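Local structure of TPR repeat-containing protein (Cytophaga hutchinsonii, 3U4T) at residues 137-140 with 144-147; 167-172 with 177-182; 126-131 with 149-154; 184-189 with 199-204. The protein is of unknown function but, as a tetratricopeptide-repeat protein, probably acts as a helical scaffold that binds other proteins or peptides. The protein carries 1 engineered substitution. One frame throughout, in Å; residues are numbered along the deposited sequence.

Contact 1 of 4, residues 137-140 with 144-147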
loop_
_atom_site.group_PDB
_atom_site.type_symbol
_atom_site.label_atom_id
_atom_site.label_comp_id
_atom_site.label_asym_id
_atom_site.label_seq_id
_atom_site.Cartn_x
_atom_site.Cartn_y
_atom_site.Cartn_z
ATOM N N PRO A 137 16.032 14.012 -1.449
ATOM C CA PRO A 137 17.074 13.439 -2.304
ATOM C C PRO A 137 17.778 12.260 -1.628
ATOM O O PRO A 137 18.832 11.812 -2.072
ATOM C CB PRO A 137 18.003 14.624 -2.550
ATOM C CG PRO A 137 17.843 15.448 -1.304
ATOM C CD PRO A 137 16.355 15.400 -1.077
ATOM N N THR A 138 17.173 11.751 -0.563
ATOM C CA THR A 138 17.743 10.645 0.187
ATOM C C THR A 138 16.806 9.437 0.182
ATOM O O THR A 138 17.257 8.296 0.246
ATOM C CB THR A 138 18.016 11.074 1.663
ATOM O OG1 THR A 138 18.690 10.020 2.361
ATOM C CG2 THR A 138 16.705 11.393 2.385
ATOM N N THR A 139 15.506 9.714 0.109
ATOM C CA THR A 139 14.450 8.702 0.116
ATOM C C THR A 139 14.851 7.328 -0.404
ATOM O O THR A 139 15.482 7.198 -1.460
ATOM C CB THR A 139 13.245 9.182 -0.691
ATOM O OG1 THR A 139 12.940 10.532 -0.318
ATOM C CG2 THR A 139 12.024 8.292 -0.407
ATOM N N THR A 140 14.455 6.300 0.339
ATOM C CA THR A 140 14.793 4.937 -0.030
ATOM C C THR A 140 13.631 3.967 0.033
ATOM O O THR A 140 13.736 2.855 -0.480
ATOM C CB THR A 140 15.903 4.385 0.876
ATOM O OG1 THR A 140 15.461 4.382 2.244
ATOM C CG2 THR A 140 17.153 5.230 0.747
ATOM N N VAL A 144 7.106 4.185 -1.248
ATOM C CA VAL A 144 6.877 5.592 -1.524
ATOM C C VAL A 144 6.838 5.797 -3.036
ATOM O O VAL A 144 5.942 6.455 -3.566
ATOM C CB VAL A 144 7.998 6.471 -0.951
ATOM C CG1 VAL A 144 7.882 7.886 -1.489
ATOM C CG2 VAL A 144 7.918 6.476 0.559
ATOM N N PHE A 145 7.813 5.228 -3.734
ATOM C CA PHE A 145 7.868 5.378 -5.180
ATOM C C PHE A 145 6.843 4.523 -5.929
ATOM O O PHE A 145 6.425 4.877 -7.035
ATOM C CB PHE A 145 9.276 5.080 -5.681
ATOM C CG PHE A 145 10.286 6.122 -5.299
ATOM C CD1 PHE A 145 11.352 5.805 -4.462
ATOM C CD2 PHE A 145 10.190 7.410 -5.803
ATOM C CE1 PHE A 145 12.309 6.749 -4.139
ATOM C CE2 PHE A 145 11.142 8.366 -5.487
ATOM C CZ PHE A 145 12.205 8.033 -4.651
ATOM N N TYR A 146 6.439 3.409 -5.324
ATOM C CA TYR A 146 5.458 2.514 -5.932
ATOM C C TYR A 146 4.058 3.150 -5.916
ATOM O O TYR A 146 3.327 3.128 -6.919
ATOM C CB TYR A 146 5.427 1.190 -5.170
ATOM C CG TYR A 146 4.381 0.215 -5.662
ATOM C CD1 TYR A 146 3.538 -0.444 -4.768
ATOM C CD2 TYR A 146 4.244 -0.066 -7.020
ATOM C CE1 TYR A 146 2.582 -1.357 -5.214
ATOM C CE2 TYR A 146 3.291 -0.982 -7.474
ATOM C CZ TYR A 146 2.464 -1.620 -6.566
ATOM O OH TYR A 146 1.522 -2.515 -7.015
ATOM N N GLU A 147 3.698 3.715 -4.766
ATOM C CA GLU A 147 2.410 4.368 -4.592
ATOM C C GLU A 147 2.349 5.702 -5.309
ATOM O O GLU A 147 1.279 6.141 -5.724
ATOM C CB GLU A 147 2.109 4.551 -3.103
ATOM C CG GLU A 147 1.400 3.345 -2.500
ATOM C CD GLU A 147 1.558 3.257 -1.003
ATOM O OE1 GLU A 147 2.075 4.226 -0.402
ATOM O OE2 GLU A 147 1.162 2.218 -0.430
#

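Contact 2 of 4, residues 167-172 with 177-182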
loop_
_atom_site.group_PDB
_atom_site.type_symbol
_atom_site.label_atom_id
_atom_site.label_comp_id
_atom_site.label_asym_id
_atom_site.label_seq_id
_atom_site.Cartn_x
_atom_site.Cartn_y
_atom_site.Cartn_z
ATOM N N LYS A 167 12.429 3.884 -10.337
ATOM C CA LYS A 167 13.009 4.061 -9.010
ATOM C C LYS A 167 12.747 2.865 -8.121
ATOM O O LYS A 167 13.599 2.501 -7.302
ATOM C CB LYS A 167 12.446 5.310 -8.328
ATOM C CG LYS A 167 13.151 6.600 -8.674
ATOM C CD LYS A 167 14.540 6.638 -8.054
ATOM C CE LYS A 167 15.184 7.997 -8.265
ATOM N NZ LYS A 167 16.487 8.105 -7.567
ATOM N N VAL A 168 11.565 2.263 -8.251
ATOM C CA VAL A 168 11.251 1.091 -7.437
ATOM C C VAL A 168 12.249 -0.005 -7.814
ATOM O O VAL A 168 12.787 -0.706 -6.962
ATOM C CB VAL A 168 9.813 0.596 -7.687
ATOM C CG1 VAL A 168 9.550 -0.694 -6.911
ATOM C CG2 VAL A 168 8.823 1.664 -7.252
ATOM N N LEU A 169 12.501 -0.131 -9.109
ATOM C CA LEU A 169 13.447 -1.118 -9.607
ATOM C C LEU A 169 14.861 -0.839 -9.120
ATOM O O LEU A 169 15.554 -1.750 -8.686
ATOM C CB LEU A 169 13.423 -1.151 -11.139
ATOM C CG LEU A 169 12.209 -1.898 -11.688
ATOM C CD1 LEU A 169 12.104 -1.671 -13.184
ATOM C CD2 LEU A 169 12.328 -3.382 -11.344
ATOM N N GLU A 170 15.284 0.420 -9.191
ATOM C CA GLU A 170 16.622 0.784 -8.749
ATOM C C GLU A 170 16.879 0.345 -7.318
ATOM O O GLU A 170 17.940 -0.181 -7.005
ATOM C CB GLU A 170 16.828 2.291 -8.829
ATOM C CG GLU A 170 16.773 2.887 -10.215
ATOM C CD GLU A 170 17.156 4.358 -10.209
ATOM O OE1 GLU A 170 17.155 4.968 -9.116
ATOM O OE2 GLU A 170 17.448 4.901 -11.295
ATOM N N LEU A 171 15.901 0.569 -6.451
ATOM C CA LEU A 171 16.016 0.226 -5.040
ATOM C C LEU A 171 15.889 -1.269 -4.767
ATOM O O LEU A 171 16.524 -1.797 -3.857
ATOM C CB LEU A 171 14.949 0.989 -4.251
ATOM C CG LEU A 171 14.838 2.491 -4.533
ATOM C CD1 LEU A 171 13.694 3.059 -3.716
ATOM C CD2 LEU A 171 16.145 3.199 -4.177
ATOM N N LYS A 172 15.034 -1.946 -5.523
ATOM C CA LYS A 172 14.866 -3.393 -5.368
ATOM C C LYS A 172 14.913 -3.995 -6.776
ATOM O O LYS A 172 13.871 -4.205 -7.394
ATOM C CB LYS A 172 13.535 -3.743 -4.688
ATOM C CG LYS A 172 13.404 -3.246 -3.256
ATOM C CD LYS A 172 14.478 -3.805 -2.337
ATOM C CE LYS A 172 14.256 -3.360 -0.892
ATOM N NZ LYS A 172 12.925 -3.785 -0.369
ATOM N N ILE A 177 6.959 -6.570 -9.412
ATOM C CA ILE A 177 5.993 -5.499 -9.334
ATOM C C ILE A 177 6.454 -4.251 -10.083
ATOM O O ILE A 177 5.633 -3.481 -10.571
ATOM C CB ILE A 177 5.699 -5.163 -7.873
ATOM C CG1 ILE A 177 4.185 -5.198 -7.645
ATOM C CG2 ILE A 177 6.328 -3.828 -7.518
ATOM C CD1 ILE A 177 3.762 -5.337 -6.182
ATOM N N GLY A 178 7.763 -4.056 -10.176
ATOM C CA GLY A 178 8.276 -2.900 -10.891
ATOM C C GLY A 178 8.151 -3.093 -12.391
ATOM O O GLY A 178 7.786 -2.170 -13.122
ATOM N N TYR A 179 8.453 -4.295 -12.864
ATOM C CA TYR A 179 8.349 -4.561 -14.290
ATOM C C TYR A 179 6.883 -4.487 -14.709
ATOM O O TYR A 179 6.555 -3.932 -15.767
ATOM C CB TYR A 179 8.936 -5.934 -14.622
ATOM C CG TYR A 179 10.445 -6.008 -14.457
ATOM C CD1 TYR A 179 11.297 -5.220 -15.239
ATOM C CD2 TYR A 179 11.015 -6.864 -13.520
ATOM C CE1 TYR A 179 12.680 -5.289 -15.086
ATOM C CE2 TYR A 179 12.394 -6.940 -13.355
ATOM C CZ TYR A 179 13.223 -6.152 -14.139
ATOM O OH TYR A 179 14.583 -6.243 -13.957
ATOM N N LEU A 180 6.003 -5.031 -13.871
ATOM C CA LEU A 180 4.564 -5.004 -14.145
ATOM C C LEU A 180 4.092 -3.580 -14.412
ATOM O O LEU A 180 3.439 -3.309 -15.428
ATOM C CB LEU A 180 3.781 -5.562 -12.953
ATOM C CG LEU A 180 2.259 -5.568 -13.136
ATOM C CD1 LEU A 180 1.860 -6.627 -14.152
ATOM C CD2 LEU A 180 1.586 -5.854 -11.797
ATOM N N TRP A 181 4.439 -2.669 -13.499
ATOM C CA TRP A 181 4.022 -1.269 -13.623
ATOM C C TRP A 181 4.740 -0.487 -14.702
ATOM O O TRP A 181 4.149 0.399 -15.313
ATOM C CB TRP A 181 4.095 -0.551 -12.268
ATOM C CG TRP A 181 2.905 -0.923 -11.418
ATOM C CD1 TRP A 181 2.847 -1.896 -10.461
ATOM C CD2 TRP A 181 1.566 -0.430 -11.567
ATOM N NE1 TRP A 181 1.557 -2.049 -10.010
ATOM C CE2 TRP A 181 0.750 -1.162 -10.673
ATOM C CE3 TRP A 181 0.976 0.551 -12.379
ATOM C CZ2 TRP A 181 -0.626 -0.938 -10.564
ATOM C CZ3 TRP A 181 -0.383 0.771 -12.273
ATOM C CH2 TRP A 181 -1.173 0.024 -11.371
ATOM N N ARG A 182 6.007 -0.805 -14.945
ATOM C CA ARG A 182 6.732 -0.144 -16.025
ATOM C C ARG A 182 6.010 -0.577 -17.294
ATOM O O ARG A 182 5.787 0.212 -18.214
ATOM C CB ARG A 182 8.172 -0.625 -16.114
ATOM C CG ARG A 182 9.083 -0.096 -15.042
ATOM C CD ARG A 182 10.475 0.089 -15.636
ATOM N NE ARG A 182 10.476 1.121 -16.673
ATOM C CZ ARG A 182 11.522 1.412 -17.442
ATOM N NH1 ARG A 182 12.658 0.741 -17.300
ATOM N NH2 ARG A 182 11.437 2.385 -18.339
#

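Contact 3 of 4, residues 126-131 with 149-154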
loop_
_atom_site.group_PDB
_atom_site.type_symbol
_atom_site.label_atom_id
_atom_site.label_comp_id
_atom_site.label_asym_id
_atom_site.label_seq_id
_atom_site.Cartn_x
_atom_site.Cartn_y
_atom_site.Cartn_z
ATOM N N LEU A 126 -4.304 15.950 -5.553
ATOM C CA LEU A 126 -4.081 16.132 -4.124
ATOM C C LEU A 126 -3.216 14.973 -3.613
ATOM O O LEU A 126 -2.229 15.187 -2.918
ATOM C CB LEU A 126 -5.429 16.187 -3.392
ATOM C CG LEU A 126 -5.501 16.624 -1.932
ATOM C CD1 LEU A 126 -4.714 17.910 -1.748
ATOM C CD2 LEU A 126 -6.960 16.830 -1.542
ATOM N N ALA A 127 -3.580 13.744 -3.977
ATOM C CA ALA A 127 -2.827 12.554 -3.562
ATOM C C ALA A 127 -1.349 12.661 -3.953
ATOM O O ALA A 127 -0.454 12.383 -3.145
ATOM C CB ALA A 127 -3.438 11.304 -4.192
ATOM N N ILE A 128 -1.101 13.065 -5.195
ATOM C CA ILE A 128 0.255 13.229 -5.684
ATOM C C ILE A 128 0.982 14.315 -4.908
ATOM O O ILE A 128 2.137 14.128 -4.509
ATOM C CB ILE A 128 0.277 13.633 -7.162
ATOM C CG1 ILE A 128 -0.322 12.519 -8.017
ATOM C CG2 ILE A 128 1.714 13.942 -7.584
ATOM C CD1 ILE A 128 -0.425 12.890 -9.472
ATOM N N GLN A 129 0.316 15.458 -4.715
ATOM C CA GLN A 129 0.931 16.573 -3.987
ATOM C C GLN A 129 1.497 16.113 -2.660
ATOM O O GLN A 129 2.657 16.399 -2.337
ATOM C CB GLN A 129 -0.061 17.708 -3.694
ATOM C CG GLN A 129 0.574 18.746 -2.760
ATOM C CD GLN A 129 -0.404 19.473 -1.849
ATOM O OE1 GLN A 129 -0.009 19.997 -0.811
ATOM N NE2 GLN A 129 -1.679 19.529 -2.242
ATOM N N TYR A 130 0.668 15.408 -1.889
ATOM C CA TYR A 130 1.071 14.917 -0.583
ATOM C C TYR A 130 2.049 13.749 -0.621
ATOM O O TYR A 130 2.925 13.645 0.243
ATOM C CB TYR A 130 -0.160 14.551 0.242
ATOM C CG TYR A 130 -0.711 15.710 1.045
ATOM C CD1 TYR A 130 -0.466 15.821 2.417
ATOM C CD2 TYR A 130 -1.452 16.712 0.433
ATOM C CE1 TYR A 130 -0.952 16.916 3.160
ATOM C CE2 TYR A 130 -1.937 17.804 1.163
ATOM C CZ TYR A 130 -1.680 17.897 2.522
ATOM O OH TYR A 130 -2.142 18.980 3.231
HETATM N N MSE A 131 1.901 12.864 -1.606
HETATM C CA MSE A 131 2.831 11.750 -1.718
HETATM C C MSE A 131 4.229 12.292 -2.040
HETATM O O MSE A 131 5.227 11.714 -1.625
HETATM C CB MSE A 131 2.378 10.765 -2.795
HETATM C CG MSE A 131 1.449 9.668 -2.276
HETATM SE SE MSE A 131 0.769 8.609 -3.715
HETATM C CE MSE A 131 -0.719 7.789 -2.762
ATOM N N GLY A 149 4.033 6.318 -8.140
ATOM C CA GLY A 149 3.928 5.985 -9.556
ATOM C C GLY A 149 2.499 5.656 -9.963
ATOM O O GLY A 149 2.025 6.040 -11.049
ATOM N N GLN A 150 1.807 4.941 -9.083
ATOM C CA GLN A 150 0.431 4.578 -9.334
ATOM C C GLN A 150 -0.417 5.840 -9.378
ATOM O O GLN A 150 -1.332 5.954 -10.197
ATOM C CB GLN A 150 -0.084 3.656 -8.237
ATOM C CG GLN A 150 0.569 2.289 -8.226
ATOM C CD GLN A 150 -0.019 1.408 -7.158
ATOM O OE1 GLN A 150 0.221 1.607 -5.974
ATOM N NE2 GLN A 150 -0.819 0.438 -7.569
ATOM N N ALA A 151 -0.126 6.792 -8.499
ATOM C CA ALA A 151 -0.908 8.027 -8.498
ATOM C C ALA A 151 -0.718 8.716 -9.841
ATOM O O ALA A 151 -1.686 9.150 -10.453
ATOM C CB ALA A 151 -0.479 8.942 -7.368
ATOM N N TYR A 152 0.532 8.809 -10.294
ATOM C CA TYR A 152 0.838 9.425 -11.586
ATOM C C TYR A 152 0.098 8.703 -12.718
ATOM O O TYR A 152 -0.544 9.330 -13.554
ATOM C CB TYR A 152 2.347 9.375 -11.864
ATOM C CG TYR A 152 3.188 10.352 -11.076
ATOM C CD1 TYR A 152 2.773 11.673 -10.893
ATOM C CD2 TYR A 152 4.431 9.978 -10.571
ATOM C CE1 TYR A 152 3.574 12.596 -10.229
ATOM C CE2 TYR A 152 5.246 10.898 -9.904
ATOM C CZ TYR A 152 4.811 12.203 -9.737
ATOM O OH TYR A 152 5.613 13.108 -9.078
ATOM N N TYR A 153 0.195 7.379 -12.728
ATOM C CA TYR A 153 -0.442 6.557 -13.751
ATOM C C TYR A 153 -1.923 6.847 -13.899
ATOM O O TYR A 153 -2.417 7.094 -14.997
ATOM C CB TYR A 153 -0.271 5.072 -13.415
ATOM C CG TYR A 153 -0.981 4.128 -14.365
ATOM C CD1 TYR A 153 -0.357 3.679 -15.532
ATOM C CD2 TYR A 153 -2.262 3.659 -14.081
ATOM C CE1 TYR A 153 -0.988 2.774 -16.391
ATOM C CE2 TYR A 153 -2.910 2.757 -14.933
ATOM C CZ TYR A 153 -2.265 2.315 -16.087
ATOM O OH TYR A 153 -2.892 1.421 -16.933
ATOM N N TYR A 154 -2.641 6.795 -12.784
ATOM C CA TYR A 154 -4.066 7.030 -12.828
ATOM C C TYR A 154 -4.360 8.491 -13.084
ATOM O O TYR A 154 -5.491 8.851 -13.404
ATOM C CB TYR A 154 -4.716 6.520 -11.543
ATOM C CG TYR A 154 -4.785 5.020 -11.512
ATOM C CD1 TYR A 154 -5.518 4.319 -12.463
ATOM C CD2 TYR A 154 -4.113 4.293 -10.536
ATOM C CE1 TYR A 154 -5.579 2.922 -12.439
ATOM C CE2 TYR A 154 -4.172 2.900 -10.502
ATOM C CZ TYR A 154 -4.903 2.222 -11.452
ATOM O OH TYR A 154 -4.957 0.838 -11.406
#

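Contact 4 of 4, residues 184-189 with 199-204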
loop_
_atom_site.group_PDB
_atom_site.type_symbol
_atom_site.label_atom_id
_atom_site.label_comp_id
_atom_site.label_asym_id
_atom_site.label_seq_id
_atom_site.Cartn_x
_atom_site.Cartn_y
_atom_site.Cartn_z
ATOM N N ARG A 184 2.841 -1.500 -17.636
ATOM C CA ARG A 184 1.585 -0.773 -17.699
ATOM C C ARG A 184 1.778 0.697 -18.051
ATOM O O ARG A 184 1.019 1.263 -18.832
ATOM C CB ARG A 184 0.857 -0.906 -16.372
ATOM C CG ARG A 184 0.352 -2.311 -16.132
ATOM C CD ARG A 184 -0.312 -2.438 -14.785
ATOM N NE ARG A 184 -1.027 -3.699 -14.610
ATOM C CZ ARG A 184 -1.591 -4.058 -13.467
ATOM N NH1 ARG A 184 -1.508 -3.251 -12.424
ATOM N NH2 ARG A 184 -2.241 -5.205 -13.366
ATOM N N ALA A 185 2.804 1.308 -17.486
ATOM C CA ALA A 185 3.073 2.704 -17.759
ATOM C C ALA A 185 3.422 2.896 -19.239
ATOM O O ALA A 185 3.015 3.884 -19.861
ATOM C CB ALA A 185 4.208 3.178 -16.887
ATOM N N ASN A 186 4.170 1.954 -19.810
ATOM C CA ASN A 186 4.550 2.043 -21.216
ATOM C C ASN A 186 3.415 1.660 -22.181
ATOM O O ASN A 186 3.310 2.211 -23.278
ATOM C CB ASN A 186 5.813 1.213 -21.456
ATOM C CG ASN A 186 7.087 1.981 -21.108
ATOM O OD1 ASN A 186 7.585 2.765 -21.908
ATOM N ND2 ASN A 186 7.602 1.771 -19.906
ATOM N N ALA A 187 2.553 0.736 -21.771
ATOM C CA ALA A 187 1.418 0.346 -22.617
ATOM C C ALA A 187 0.471 1.536 -22.749
ATOM O O ALA A 187 -0.210 1.695 -23.754
ATOM C CB ALA A 187 0.672 -0.847 -22.004
ATOM N N ALA A 188 0.432 2.373 -21.716
ATOM C CA ALA A 188 -0.412 3.561 -21.705
ATOM C C ALA A 188 0.107 4.596 -22.709
ATOM O O ALA A 188 -0.672 5.366 -23.279
ATOM C CB ALA A 188 -0.438 4.151 -20.308
ATOM N N GLN A 189 1.423 4.601 -22.925
ATOM C CA GLN A 189 2.053 5.532 -23.860
ATOM C C GLN A 189 1.935 5.028 -25.292
ATOM O O GLN A 189 2.103 5.781 -26.244
ATOM C CB GLN A 189 3.530 5.712 -23.526
ATOM C CG GLN A 189 3.805 6.324 -22.176
ATOM C CD GLN A 189 5.294 6.434 -21.903
ATOM O OE1 GLN A 189 6.040 7.005 -22.697
ATOM N NE2 GLN A 189 5.732 5.891 -20.776
ATOM N N LYS A 199 6.327 -4.251 -24.424
ATOM C CA LYS A 199 6.874 -5.574 -24.730
ATOM C C LYS A 199 8.017 -6.045 -23.845
ATOM O O LYS A 199 7.911 -7.060 -23.164
ATOM C CB LYS A 199 7.322 -5.610 -26.186
ATOM C CG LYS A 199 7.949 -6.917 -26.645
ATOM C CD LYS A 199 6.942 -7.841 -27.283
ATOM C CE LYS A 199 7.599 -8.591 -28.440
ATOM N NZ LYS A 199 8.826 -9.334 -28.033
ATOM N N PRO A 200 9.134 -5.319 -23.841
ATOM C CA PRO A 200 10.262 -5.736 -23.006
ATOM C C PRO A 200 9.974 -5.896 -21.515
ATOM O O PRO A 200 10.499 -6.809 -20.870
ATOM C CB PRO A 200 11.292 -4.650 -23.264
ATOM C CG PRO A 200 10.450 -3.449 -23.569
ATOM C CD PRO A 200 9.418 -4.033 -24.494
ATOM N N TYR A 201 9.155 -5.009 -20.958
ATOM C CA TYR A 201 8.856 -5.082 -19.526
ATOM C C TYR A 201 8.026 -6.307 -19.170
ATOM O O TYR A 201 8.274 -6.958 -18.151
ATOM C CB TYR A 201 8.178 -3.782 -19.081
ATOM C CG TYR A 201 9.038 -2.586 -19.434
ATOM C CD1 TYR A 201 10.312 -2.433 -18.869
ATOM C CD2 TYR A 201 8.651 -1.692 -20.427
ATOM C CE1 TYR A 201 11.175 -1.439 -19.297
ATOM C CE2 TYR A 201 9.512 -0.686 -20.864
ATOM C CZ TYR A 201 10.773 -0.571 -20.297
ATOM O OH TYR A 201 11.644 0.385 -20.759
ATOM N N TYR A 202 7.053 -6.639 -20.015
ATOM C CA TYR A 202 6.233 -7.817 -19.762
ATOM C C TYR A 202 7.091 -9.067 -19.975
ATOM O O TYR A 202 6.884 -10.098 -19.317
ATOM C CB TYR A 202 5.002 -7.846 -20.693
ATOM C CG TYR A 202 3.802 -7.081 -20.155
ATOM C CD1 TYR A 202 3.371 -7.269 -18.843
ATOM C CD2 TYR A 202 3.105 -6.168 -20.949
ATOM C CE1 TYR A 202 2.275 -6.560 -18.328
ATOM C CE2 TYR A 202 2.002 -5.453 -20.440
ATOM C CZ TYR A 202 1.605 -5.659 -19.128
ATOM O OH TYR A 202 0.559 -4.952 -18.592
ATOM N N GLU A 203 8.059 -8.975 -20.889
ATOM C CA GLU A 203 8.934 -10.111 -21.153
ATOM C C GLU A 203 9.788 -10.332 -19.918
ATOM O O GLU A 203 9.985 -11.474 -19.498
ATOM C CB GLU A 203 9.803 -9.863 -22.390
ATOM C CG GLU A 203 9.020 -9.974 -23.687
ATOM C CD GLU A 203 9.845 -9.662 -24.916
ATOM O OE1 GLU A 203 10.627 -8.692 -24.874
ATOM O OE2 GLU A 203 9.695 -10.378 -25.929
ATOM N N LYS A 204 10.275 -9.245 -19.318
ATOM C CA LYS A 204 11.080 -9.369 -18.109
ATOM C C LYS A 204 10.207 -9.846 -16.947
ATOM O O LYS A 204 10.666 -10.584 -16.074
ATOM C CB LYS A 204 11.733 -8.032 -17.763
ATOM C CG LYS A 204 13.207 -7.941 -18.153
ATOM C CD LYS A 204 14.081 -8.794 -17.231
ATOM C CE LYS A 204 15.574 -8.582 -17.502
ATOM N NZ LYS A 204 16.430 -9.036 -16.358
#

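Contact 1 of 4, residues 137-140 with 144-147
T139 and F145 meet where the loop ahead of helix 142-154 reaches its first turns. The closest approach is made by the methyl of T139, whose CG2 lies 4.0 Å from F145 CE1. It comes in aslant to the ring, nearest CE1. The same methyl also reaches V144, with T139 CG2 4.3 Å from V144 CG1. The threonine torsion explains the choice of group: CG2 stands anti to the backbone N, while OG1 turns back beside it (chi1 -46°), giving the helix a purely apolar tip. The contact is small, burying 125 Å² summed over both sides. The phenyl ring is the buried partner. It also packs on I135, earlier in the loop, and on K167, V168 and L171 of helix 158-171, and the backbone oxygen of F145 accepts a hydrogen bond from S164. These two helices form the antiparallel pair of a tetratricopeptide repeat, and T139 lays its methyl against the F145 side of this pair. The loose side is the loop itself. T140 is exposed and its CB points away from the helix, while P137 and T138 are likewise exposed and leave T139 to make the contact. No hydrogen bond joins the two segments. The hydroxyl of T139 serves the loop and not the helix, since OG1 is hydrogen-bonded to R136 N and more weakly to Q134 O.

Contact 2 of 4, residues 167-172 with 177-182
L169 meets helix 176-189 with both its methyls. L169 CD2 sits over the centre of the Y179 ring, 4.0 Å from the centroid and 10° off the ring normal, which meets the definition of a CH-pi contact. The other methyl reaches mainly the aliphatic part of R182, with L169 CD1 3.4 Å from R182 CD. Between these two, L169 CD2 stands 4.1 Å from G178 CA, and a CB at G178 would run into that methyl. The missing side chain is consistent with the close backbones: the CA atoms of L169 and G178 are 5.6 Å apart, and the short segments run antiparallel at 161°. In the next shell, the polar ends of the flanking residues are held by others. The Y179 hydroxyl is hydrogen-bonded to N174 in the connecting turn. R182, bent at chi2 and chi3, carries its guanidinium back to D162 on helix 158-171 in a salt bridge from NE. Both anchors probably help to keep ring and methylenes turned to the leucine. This joins helix 158-171 to helix 176-189, successive helices of the tetratricopeptide-repeat stack. No hydrogen bond spans the two segments, so their direct adhesion is dispersive, while the charge of R182 is probably balanced by D162 at the margin.

Contact 3 of 4, residues 126-131 with 149-154
I128 is the main bump of this contact, a branched side chain driven between A151 and Y152 of helix 142-154. I128 CG1 rests on the small methyl of the alanine, 3.6 Å from A151 CB. On the other branch, I128 CG2 reaches the tyrosine ring at 3.5 Å from Y152 CE1, and I128 CD1 is 3.7 Å from Y152 CD1. With CG2 anti to the backbone N and CG1 beside it (chi1 -64°), CG1 rests on the methyl while CG2 and CD1 meet the ring. A151 is in turn a low bump in a hollow of helix 124-131: beyond CG1 it touches selenomethionine M131, whose SE is 3.9 Å from A151 CB. Antiparallel packing of neighbouring helices in this way is characteristic of the tetratricopeptide-repeat fold. Here the short axes lie 9.4 Å apart at 153°. Cutting I128 back to an alanine is likely to open a gap beside A151 and leave the Y152 ring without its neighbour at CD1 and CE1. The hydroxyl of that ring has its own anchor, a hydrogen bond to E132 just past helix 124-131, which probably helps to hold the ring beside I128. M131 also touches S116 of helix 109-120.

Contact 4 of 4, residues 184-189 with 199-204
Y201 is turned to N186 by a first torsion that places its CG anti to the carbonyl carbon (chi1 -56°), and the CB of N186 points toward helix 199-209 to meet it. The asparagine amide plane is turned 22° from that of the ring and lies to one side of it, coming in obliquely. The closest atoms are N186 ND2 and Y201 CE2 at 3.3 Å, followed by N186 CG to the same Y201 CE2 at 3.6 Å. This is van der Waals contact and no hydrogen bond joins the two, for ND2 gives its hydrogen bond to R182 O, one turn earlier in its own helix. Replacing N186 by a leucine would take away that bond, and is likely to leave R182 O without this donor and the Y201 ring without its flat neighbour. P200 backs the tyrosine, with P200 CG 3.9 Å above one face of the Y201 ring, toward the rim. The second meeting is of R184 with Y202. Although the CB of R184 points away from helix 199-209, Y202 OH lies 3.6 Å from R184 CG, near the plane of the guanidinium, which stands 74° from the ring plane. E222 of helix 217-233 ties both ends: its OE1 forms a salt bridge with R184 NE and a hydrogen bond with Y202 OH. A wide helix-to-helix step, 8.5 Å between the CA atoms of N186 and Y201, bridged by aromatic side chains, is consistent with the stacked helical hairpins of a tetratricopeptide solenoid.

Overall arrangement
Contact 3 is the buried one, all four of its touching residues being enclosed; the others are partly buried, and contact 4 lies furthest from the chain centre, at about 22 Å. Contacts 1 and 3 share helix 142-154, with E147 O touching M131 SE between them; contacts 2 and 4 share helix 176-189. Chemistry shifts along the stack: contact 3 is aliphatic and aromatic, contact 1 apolar beside an exposed loop, contact 2 apolar flanked by an ion pair, and contact 4 polar-aromatic with a shared carboxylate outside it. W181 links the middle of the series, meeting Y146 of contact 1 and Y153 of contact 3, and lying beside R184 of contact 4 as a cation-pi pair.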